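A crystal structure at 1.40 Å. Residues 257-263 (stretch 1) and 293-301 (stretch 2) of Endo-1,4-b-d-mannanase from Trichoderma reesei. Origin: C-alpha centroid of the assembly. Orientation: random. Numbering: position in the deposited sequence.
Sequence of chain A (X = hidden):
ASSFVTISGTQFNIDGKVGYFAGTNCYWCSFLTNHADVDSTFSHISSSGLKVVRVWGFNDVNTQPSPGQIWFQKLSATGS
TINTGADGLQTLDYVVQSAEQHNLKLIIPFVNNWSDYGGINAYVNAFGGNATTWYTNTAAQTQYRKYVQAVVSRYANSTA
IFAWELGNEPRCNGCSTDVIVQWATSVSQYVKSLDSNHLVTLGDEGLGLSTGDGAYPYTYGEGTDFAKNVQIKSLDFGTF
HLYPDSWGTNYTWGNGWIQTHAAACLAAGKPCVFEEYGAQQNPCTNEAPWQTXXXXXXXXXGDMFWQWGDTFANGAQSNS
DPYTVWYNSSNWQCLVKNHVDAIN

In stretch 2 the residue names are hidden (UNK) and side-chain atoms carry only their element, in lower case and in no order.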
ATOM      1  N   TRP A 257       6.312  17.205  -7.060  1.00 10.35           N
ATOM      2  CA  TRP A 257       6.564  15.963  -6.310  1.00  9.38           C
ATOM      3  C   TRP A 257       6.363  14.705  -7.188  1.00  9.31           C
ATOM      4  O   TRP A 257       7.216  13.782  -7.156  1.00  9.58           O
ATOM      5  CB  TRP A 257       5.628  15.926  -5.092  1.00 10.45           C
ATOM      6  CG  TRP A 257       5.800  14.775  -4.141  1.00  9.99           C
ATOM      7  CD1 TRP A 257       4.952  13.701  -3.983  1.00 10.10           C
ATOM      8  CD2 TRP A 257       6.834  14.585  -3.155  1.00  8.94           C
ATOM      9  NE1 TRP A 257       5.406  12.829  -3.007  1.00  9.83           N
ATOM     10  CE2 TRP A 257       6.563  13.394  -2.466  1.00  8.69           C
ATOM     11  CE3 TRP A 257       7.975  15.328  -2.779  1.00  9.73           C
ATOM     12  CZ2 TRP A 257       7.344  12.935  -1.397  1.00 10.05           C
ATOM     13  CZ3 TRP A 257       8.783  14.857  -1.753  1.00  9.57           C
ATOM     14  CH2 TRP A 257       8.460  13.677  -1.070  1.00  9.10           C
ATOM     15  N   ILE A 258       5.276  14.680  -7.978  1.00 10.28           N
ATOM     16  CA  ILE A 258       5.099  13.541  -8.907  1.00 10.16           C
ATOM     17  C   ILE A 258       6.229  13.514  -9.930  1.00 11.14           C
ATOM     18  O   ILE A 258       6.781  12.442 -10.232  1.00 11.40           O
ATOM     19  CB  ILE A 258       3.713  13.722  -9.621  1.00 10.45           C
ATOM     20  CG1 ILE A 258       2.562  13.590  -8.593  1.00 10.54           C
ATOM     21  CG2 ILE A 258       3.581  12.691 -10.744  1.00 10.93           C
ATOM     22  CD1 ILE A 258       1.246  14.201  -9.152  1.00 12.26           C
ATOM     23  N   GLN A 259       6.538  14.685 -10.571  1.00 10.85           N
ATOM     24  CA  GLN A 259       7.553  14.697 -11.633  1.00 11.09           C
ATOM     25  C   GLN A 259       8.941  14.241 -11.116  1.00 10.42           C
ATOM     26  O   GLN A 259       9.623  13.487 -11.829  1.00 11.14           O
ATOM     27  CB  GLN A 259       7.666  16.133 -12.216  1.00 13.29           C
ATOM     28  CG  GLN A 259       6.381  16.541 -12.947  1.00 14.60           C
ATOM     29  CD  GLN A 259       6.349  18.024 -13.322  1.00 19.87           C
ATOM     30  OE1 GLN A 259       6.872  18.874 -12.630  1.00 21.66           O
ATOM     31  NE2 GLN A 259       5.693  18.246 -14.466  1.00 23.67           N
ATOM     32  N   THR A 260       9.383  14.718  -9.940  1.00 10.58           N
ATOM     33  CA  THR A 260      10.709  14.312  -9.459  1.00 10.39           C
ATOM     34  C   THR A 260      10.781  12.822  -9.128  1.00 11.26           C
ATOM     35  O   THR A 260      11.809  12.168  -9.385  1.00 11.53           O
ATOM     36  CB  THR A 260      11.175  15.108  -8.234  1.00 10.51           C
ATOM     37  OG1 THR A 260      10.187  15.073  -7.192  1.00 12.13           O
ATOM     38  CG2 THR A 260      11.420  16.605  -8.573  1.00 12.92           C
ATOM     39  N   HIS A 261       9.710  12.258  -8.556  1.00 10.77           N
ATOM     40  CA  HIS A 261       9.729  10.819  -8.235  1.00  9.14           C
ATOM     41  C   HIS A 261       9.669   9.972  -9.527  1.00  9.40           C
ATOM     42  O   HIS A 261      10.419   8.988  -9.608  1.00 10.72           O
ATOM     43  CB  HIS A 261       8.572  10.494  -7.263  1.00  9.25           C
ATOM     44  CG  HIS A 261       8.912  10.926  -5.878  1.00  8.29           C
ATOM     45  ND1 HIS A 261       8.725  12.256  -5.467  1.00 10.66           N
ATOM     46  CD2 HIS A 261       9.475  10.283  -4.813  1.00  8.43           C
ATOM     47  CE1 HIS A 261       9.182  12.357  -4.197  1.00  8.97           C
ATOM     48  NE2 HIS A 261       9.620  11.199  -3.762  1.00  8.84           N
ATOM     49  N   ALA A 262       8.828  10.359 -10.500  1.00 10.05           N
ATOM     50  CA  ALA A 262       8.788   9.656 -11.767  1.00 11.00           C
ATOM     51  C   ALA A 262      10.162   9.571 -12.411  1.00 11.88           C
ATOM     52  O   ALA A 262      10.572   8.521 -12.934  1.00 13.35           O
ATOM     53  CB  ALA A 262       7.837  10.238 -12.783  1.00 12.92           C
ATOM     54  N   ALA A 263      10.843  10.732 -12.391  1.00 10.82           N
ATOM     55  CA  ALA A 263      12.193  10.750 -13.034  1.00 10.51           C
ATOM     56  C   ALA A 263      13.177   9.900 -12.312  1.00 11.53           C
ATOM     57  O   ALA A 263      14.053   9.282 -12.939  1.00 13.43           O
ATOM     58  CB  ALA A 263      12.722  12.197 -13.121  1.00 14.09           C
ATOM     59  N   UNK A 293      -1.095  15.033 -14.265  1.00 11.50           N
ATOM     60  CA  UNK A 293       0.368  14.980 -14.247  1.00 10.64           C
ATOM     61  C   UNK A 293       0.867  13.541 -14.243  1.00  9.92           C
ATOM     62  O   UNK A 293       1.781  13.162 -15.008  1.00 11.42           O
ATOM     63  c   UNK A 293       2.411  15.760 -12.920  1.00 12.75           C
ATOM     64  o   UNK A 293       0.482  17.206 -13.196  1.00 13.11           O
ATOM     65  c   UNK A 293       0.895  15.821 -13.074  1.00 11.85           C
ATOM     66  N   UNK A 294       0.304  12.698 -13.355  1.00  9.98           N
ATOM     67  CA  UNK A 294       0.780  11.294 -13.263  1.00 11.02           C
ATOM     68  C   UNK A 294       0.549  10.554 -14.558  1.00 10.95           C
ATOM     69  O   UNK A 294       1.489   9.919 -15.094  1.00 12.73           O
ATOM     70  c   UNK A 294       0.012  10.648 -12.065  1.00 11.59           C
ATOM     71  o   UNK A 294       0.545   9.321 -11.869  1.00 12.37           O
ATOM     72  N   UNK A 295      -0.633  10.717 -15.223  1.00 11.93           N
ATOM     73  CA  UNK A 295      -0.915  10.001 -16.458  1.00 13.12           C
ATOM     74  C   UNK A 295       0.028  10.455 -17.579  1.00 13.53           C
ATOM     75  O   UNK A 295       0.290   9.626 -18.486  1.00 17.31           O
ATOM     76  c   UNK A 295      -4.422  10.046 -18.289  1.00 16.20           C
ATOM     77  c   UNK A 295      -2.720   8.239 -18.264  1.00 16.32           C
ATOM     78  c   UNK A 295      -2.406  10.323 -16.833  1.00 13.66           C
ATOM     79  c   UNK A 295      -2.896   9.743 -18.169  1.00 14.68           C
ATOM     80  N   UNK A 296       0.451  11.698 -17.606  1.00 11.91           N
ATOM     81  CA  UNK A 296       1.281  12.222 -18.710  1.00 13.62           C
ATOM     82  C   UNK A 296       2.771  12.397 -18.375  1.00 15.38           C
ATOM     83  O   UNK A 296       3.499  13.029 -19.174  1.00 18.80           O
ATOM     84  o   UNK A 296       0.814  14.585 -18.081  1.00 15.55           O
ATOM     85  c   UNK A 296      -0.703  13.507 -19.680  1.00 15.41           C
ATOM     86  c   UNK A 296       0.737  13.619 -19.137  1.00 14.80           C
ATOM     87  N   UNK A 297       3.343  11.727 -17.386  1.00 12.47           N
ATOM     88  CA  UNK A 297       4.751  11.813 -17.029  1.00 13.05           C
ATOM     89  C   UNK A 297       5.438  10.483 -17.209  1.00 13.86           C
ATOM     90  O   UNK A 297       5.060   9.405 -16.655  1.00 13.72           O
ATOM     91  c   UNK A 297       4.950  12.328 -15.601  1.00 13.25           C
ATOM     92  c   UNK A 297       6.420  12.496 -15.252  1.00 14.21           C
ATOM     93  o   UNK A 297       4.407  13.643 -15.426  1.00 14.55           O
ATOM     94  N   UNK A 298       6.501  10.462 -18.046  1.00 14.45           N
ATOM     95  CA  UNK A 298       7.251   9.220 -18.255  1.00 15.80           C
ATOM     96  C   UNK A 298       7.828   8.662 -16.935  1.00 11.89           C
ATOM     97  O   UNK A 298       8.345   9.462 -16.131  1.00 12.83           O
ATOM     98  n   UNK A 298       7.947   5.384 -21.949  1.00 38.17           N
ATOM     99  c   UNK A 298       8.423   9.523 -19.244  1.00 21.51           C
ATOM    100  c   UNK A 298       9.092   5.869 -21.410  1.00 36.47           C
ATOM    101  c   UNK A 298       7.964   8.050 -21.246  1.00 34.02           C
ATOM    102  c   UNK A 298       7.933   9.463 -20.702  1.00 28.00           C
ATOM    103  n   UNK A 298       9.147   7.180 -21.077  1.00 36.54           N
ATOM    104  n   UNK A 298      10.074   5.012 -21.222  1.00 33.78           N
ATOM    105  N   UNK A 299       7.774   7.325 -16.765  1.00 13.12           N
ATOM    106  CA  UNK A 299       8.251   6.740 -15.480  1.00 13.42           C
ATOM    107  C   UNK A 299       7.053   6.357 -14.621  1.00 12.50           C
ATOM    108  O   UNK A 299       7.217   5.462 -13.773  1.00 13.96           O
ATOM    109  N   UNK A 300       5.853   6.907 -14.819  1.00 10.97           N
ATOM    110  CA  UNK A 300       4.697   6.527 -14.006  1.00 10.16           C
ATOM    111  C   UNK A 300       3.969   5.300 -14.569  1.00 11.17           C
ATOM    112  O   UNK A 300       3.667   5.251 -15.765  1.00 13.73           O
ATOM    113  c   UNK A 300       3.660   7.649 -13.894  1.00 10.08           C
ATOM    114  c   UNK A 300       3.471   7.543 -10.845  1.00 10.91           C
ATOM    115  s   UNK A 300       4.834   8.570 -11.496  1.00  9.57           S
ATOM    116  c   UNK A 300       4.189   8.882 -13.181  1.00 10.47           C
ATOM    117  N   UNK A 301       3.700   4.295 -13.754  1.00  9.81           N
ATOM    118  CA  UNK A 301       2.913   3.139 -14.155  1.00  9.63           C
ATOM    119  C   UNK A 301       1.489   3.116 -13.737  1.00  9.81           C
ATOM    120  O   UNK A 301       0.639   2.423 -14.344  1.00 10.93           O
TER
HETATM  121  O   HOH W   1       5.189  15.935 -16.433  1.00 25.58           O

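Position 293 carries three side-chain atoms: a CB bonded to one oxygen and one carbon. The terminal carbon lies 3.9 Å from Ile258 CG2 and 4.0 Å from Gln259 CG, so the carbon branch meets the helix of stretch 1. That beta-branched pattern is threonine, Thr293.

Position 294 has one carbon followed by one oxygen. Its CB is 4.3 Å from Ile258 CG2, and its CA is nearer, at 4.0 Å from the same methyl. This is the pattern of serine; the hydroxyl of Ser294 is hydrogen-bonded elsewhere in the structure.

Position 295 shows four carbons forked at the second. The side chain lies out of reach of stretch 1. It is leucine, Leu295.

Position 296 again has a CB carrying one oxygen and one carbon, and it touches nothing on stretch 1. It is threonine; Thr296 is the first residue to leave helical phi/psi.

Position 297 repeats the pattern, but here CA-to-CB points toward stretch 1 and the terminal carbon packs on Ala262 CB. It is threonine, with CG2 of Thr297 3.6 Å from Ala262 CB. Its OG1 donates to the backbone O of Thr293 at 2.7 Å, tying the loop back to the preceding helix. The same OG1 accepts from the O of water 1 at 2.6 Å, and that water's O accepts from Gln259 NE2 at 3.1 Å.

Position 298 has three carbons, a nitrogen, and a carbon bearing two more nitrogens. The end of the side chain leads away from stretch 1; the backbone O makes the contact, 3.5 Å from Ala262 CB. The guanidinium identifies arginine, Arg298.

Position 299 has no side-chain atoms. Its CA sits 3.9 Å from Ala262 O, and an ideal CB would lie 2.4 Å from that oxygen. At phi/psi 103/-21° a CB would also be jammed against the preceding carbonyl. The residue is glycine, Gly299.

Position 300 is an unbranched chain of two carbons, a sulfur and a carbon; the sulfur lies 3.7 Å from Ala262 CB and 4.4 Å from Ile258 CG2. This is methionine. Met300 N closes the type II turn on Thr297 O at 3.2 Å.

Position 301 has no side chain and is out of reach; it is glycine, Gly301.

The contact buries 347 Å² without a direct hydrogen bond across it. Ile258 and Ala262, one helical turn apart, supply most of the stretch 1 surface, with Gln259 adding to it through CG. Ala262 CA and Gly299 CA lie 4.8 Å apart, an approach that leaves no room for a CB on Gly299, while Ala262 CB packs against Thr297 CG2, Arg298 O and Met300 SD.

Stretch 2, residues 293-301: TSLTTRGMG
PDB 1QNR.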